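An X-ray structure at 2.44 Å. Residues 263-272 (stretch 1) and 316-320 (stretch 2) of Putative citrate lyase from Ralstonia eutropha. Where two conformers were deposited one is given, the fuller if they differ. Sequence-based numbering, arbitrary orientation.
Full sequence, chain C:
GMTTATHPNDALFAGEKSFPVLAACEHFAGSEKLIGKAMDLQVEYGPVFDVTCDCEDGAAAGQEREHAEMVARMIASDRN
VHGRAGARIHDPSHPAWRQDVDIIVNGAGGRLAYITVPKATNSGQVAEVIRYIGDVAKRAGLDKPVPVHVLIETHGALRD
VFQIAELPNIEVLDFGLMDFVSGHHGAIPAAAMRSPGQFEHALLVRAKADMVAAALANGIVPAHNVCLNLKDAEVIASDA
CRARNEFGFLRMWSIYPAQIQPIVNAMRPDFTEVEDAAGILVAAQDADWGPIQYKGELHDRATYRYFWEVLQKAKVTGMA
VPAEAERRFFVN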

# COMPACT_ATOMS: atom_id res chain seq x y z
N ILE C 263 15.39 -14.05 19.56
CA ILE C 263 14.19 -14.02 18.72
C ILE C 263 12.98 -14.49 19.54
O ILE C 263 11.97 -13.78 19.55
CB ILE C 263 14.35 -14.80 17.39
CG1 ILE C 263 15.32 -14.06 16.43
CG2 ILE C 263 12.98 -15.02 16.71
CD1 ILE C 263 15.89 -14.90 15.27
N VAL C 264 13.09 -15.65 20.23
CA VAL C 264 12.01 -16.21 21.05
C VAL C 264 11.57 -15.18 22.12
O VAL C 264 10.38 -14.88 22.22
CB VAL C 264 12.41 -17.59 21.66
CG1 VAL C 264 11.42 -18.04 22.75
CG2 VAL C 264 12.54 -18.65 20.57
N ASN C 265 12.53 -14.63 22.88
CA ASN C 265 12.26 -13.69 23.95
C ASN C 265 11.64 -12.39 23.44
O ASN C 265 10.72 -11.88 24.08
CB ASN C 265 13.52 -13.42 24.78
CG ASN C 265 13.90 -14.62 25.64
OD1 ASN C 265 15.00 -15.17 25.54
ND2 ASN C 265 12.98 -15.10 26.48
N ALA C 266 12.08 -11.89 22.28
CA ALA C 266 11.50 -10.66 21.71
C ALA C 266 10.03 -10.86 21.27
O ALA C 266 9.24 -9.93 21.32
CB ALA C 266 12.32 -10.20 20.53
N MSE C 267 9.69 -12.10 20.86
CA MSE C 267 8.38 -12.49 20.36
C MSE C 267 7.42 -12.95 21.47
O MSE C 267 6.24 -13.09 21.20
CB MSE C 267 8.61 -13.63 19.37
CG MSE C 267 7.78 -13.59 18.16
SE MSE C 267 8.07 -12.18 16.97
CE MSE C 267 9.68 -12.72 16.07
N ARG C 268 7.92 -13.19 22.71
CA ARG C 268 7.15 -13.66 23.86
C ARG C 268 6.07 -12.68 24.33
O ARG C 268 6.34 -11.48 24.40
CB ARG C 268 8.08 -13.89 25.07
CG ARG C 268 8.65 -15.26 25.11
CD ARG C 268 9.54 -15.45 26.29
NE ARG C 268 10.12 -16.79 26.27
CZ ARG C 268 10.76 -17.35 27.28
NH1 ARG C 268 10.90 -16.70 28.43
NH2 ARG C 268 11.26 -18.58 27.16
N PRO C 269 4.88 -13.18 24.78
CA PRO C 269 3.90 -12.26 25.37
C PRO C 269 4.36 -11.84 26.77
O PRO C 269 5.14 -12.58 27.41
CB PRO C 269 2.59 -13.08 25.42
CG PRO C 269 2.94 -14.47 25.01
CD PRO C 269 4.43 -14.59 24.85
N ASP C 270 3.91 -10.67 27.24
CA ASP C 270 4.25 -10.15 28.56
C ASP C 270 3.73 -11.11 29.64
O ASP C 270 2.66 -11.70 29.48
CB ASP C 270 3.66 -8.73 28.76
CG ASP C 270 4.15 -7.67 27.77
OD1 ASP C 270 4.49 -8.04 26.62
OD2 ASP C 270 4.12 -6.47 28.13
N PHE C 271 4.52 -11.29 30.73
CA PHE C 271 4.19 -12.17 31.85
C PHE C 271 2.80 -11.88 32.44
O PHE C 271 2.06 -12.82 32.74
CB PHE C 271 5.25 -12.04 32.96
CG PHE C 271 4.94 -12.81 34.21
N THR C 272 2.45 -10.59 32.63
CA THR C 272 1.16 -10.19 33.21
C THR C 272 0.02 -10.46 32.22
O THR C 272 -1.08 -10.83 32.64
CB THR C 272 1.18 -8.73 33.68
OG1 THR C 272 1.78 -7.91 32.67
CG2 THR C 272 1.91 -8.55 35.00
N VAL C 316 4.23 -22.11 23.34
CA VAL C 316 5.11 -22.27 22.17
C VAL C 316 6.43 -21.48 22.35
O VAL C 316 7.43 -21.88 21.77
CB VAL C 316 4.41 -21.87 20.85
N THR C 317 6.44 -20.39 23.13
CA THR C 317 7.66 -19.59 23.37
C THR C 317 8.35 -19.99 24.71
O THR C 317 9.18 -19.23 25.21
CB THR C 317 7.37 -18.08 23.32
OG1 THR C 317 6.39 -17.74 24.29
CG2 THR C 317 6.97 -17.61 21.92
N GLY C 318 8.01 -21.18 25.22
CA GLY C 318 8.60 -21.77 26.42
C GLY C 318 8.35 -21.09 27.76
O GLY C 318 9.13 -21.28 28.70
N MSE C 319 7.26 -20.32 27.87
CA MSE C 319 6.88 -19.68 29.13
C MSE C 319 6.06 -20.64 29.97
O MSE C 319 5.47 -21.57 29.42
CB MSE C 319 6.08 -18.39 28.89
CG MSE C 319 6.86 -17.28 28.21
SE MSE C 319 5.74 -15.73 27.86
CE MSE C 319 5.68 -14.98 29.67
N ALA C 320 6.02 -20.41 31.29
CA ALA C 320 5.22 -21.20 32.23
C ALA C 320 3.74 -20.83 32.07
O ALA C 320 3.39 -19.63 32.11
CB ALA C 320 5.68 -20.93 33.65

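This is a small, mixed contact in which one arginine side chain grips the backbone at the end of a helix while a selenomethionine packs against the proline that follows that arginine. About 339 Å² is buried, counting both sides, between residues that, where they touch, are at least 48 apart in sequence.

The CA of Arg268 is 6.0 Å from the CA of Thr317. Although the CA-to-CB bond of Arg268 points sideways, chi2 and chi3 are both t, so the extended chain carries the guanidinium to the other stretch. There NE and NH2 of Arg268 both donate to Thr317 O, at 2.8 and 2.9 Å. Both bonds are weak, with angles of 127° and 123°, because two donors share a single acceptor at the guanidinium edge. Thr317 is the first residue to leave helical geometry, and its carbonyl suits a donor-rich side chain. Gly318 follows with phi at 66°, a value that favours glycine.

Thr317 is buried, and its CA-to-CB bond points toward stretch 1. Its carbonyl oxygen also meets Val264, whose CG1 approaches Thr317 O to 3.5 Å; the compact, branched valine fills space beside the threonine, with CG1 4.1 Å from Thr317 CB. Thr317 OG1 lies 3.5 Å from Arg268 CG, but its hydrogen bond is made elsewhere in the structure, so this polar atom can sit beside aliphatic carbons without being left unsatisfied.

Met319, modelled as selenomethionine, supplies the apolar half. Its CG covers one face of the guanidinium and lies 3.8 Å from Arg268 CD. The long, flexible chain then brings SE to 3.5 Å from Pro269 CD and 3.2 Å from Pro269 O, while CE reaches 3.9 Å from Phe271 CA. Proline offers a rigid, apolar ring for this packing; the outer ring atoms of Phe271 are not modelled.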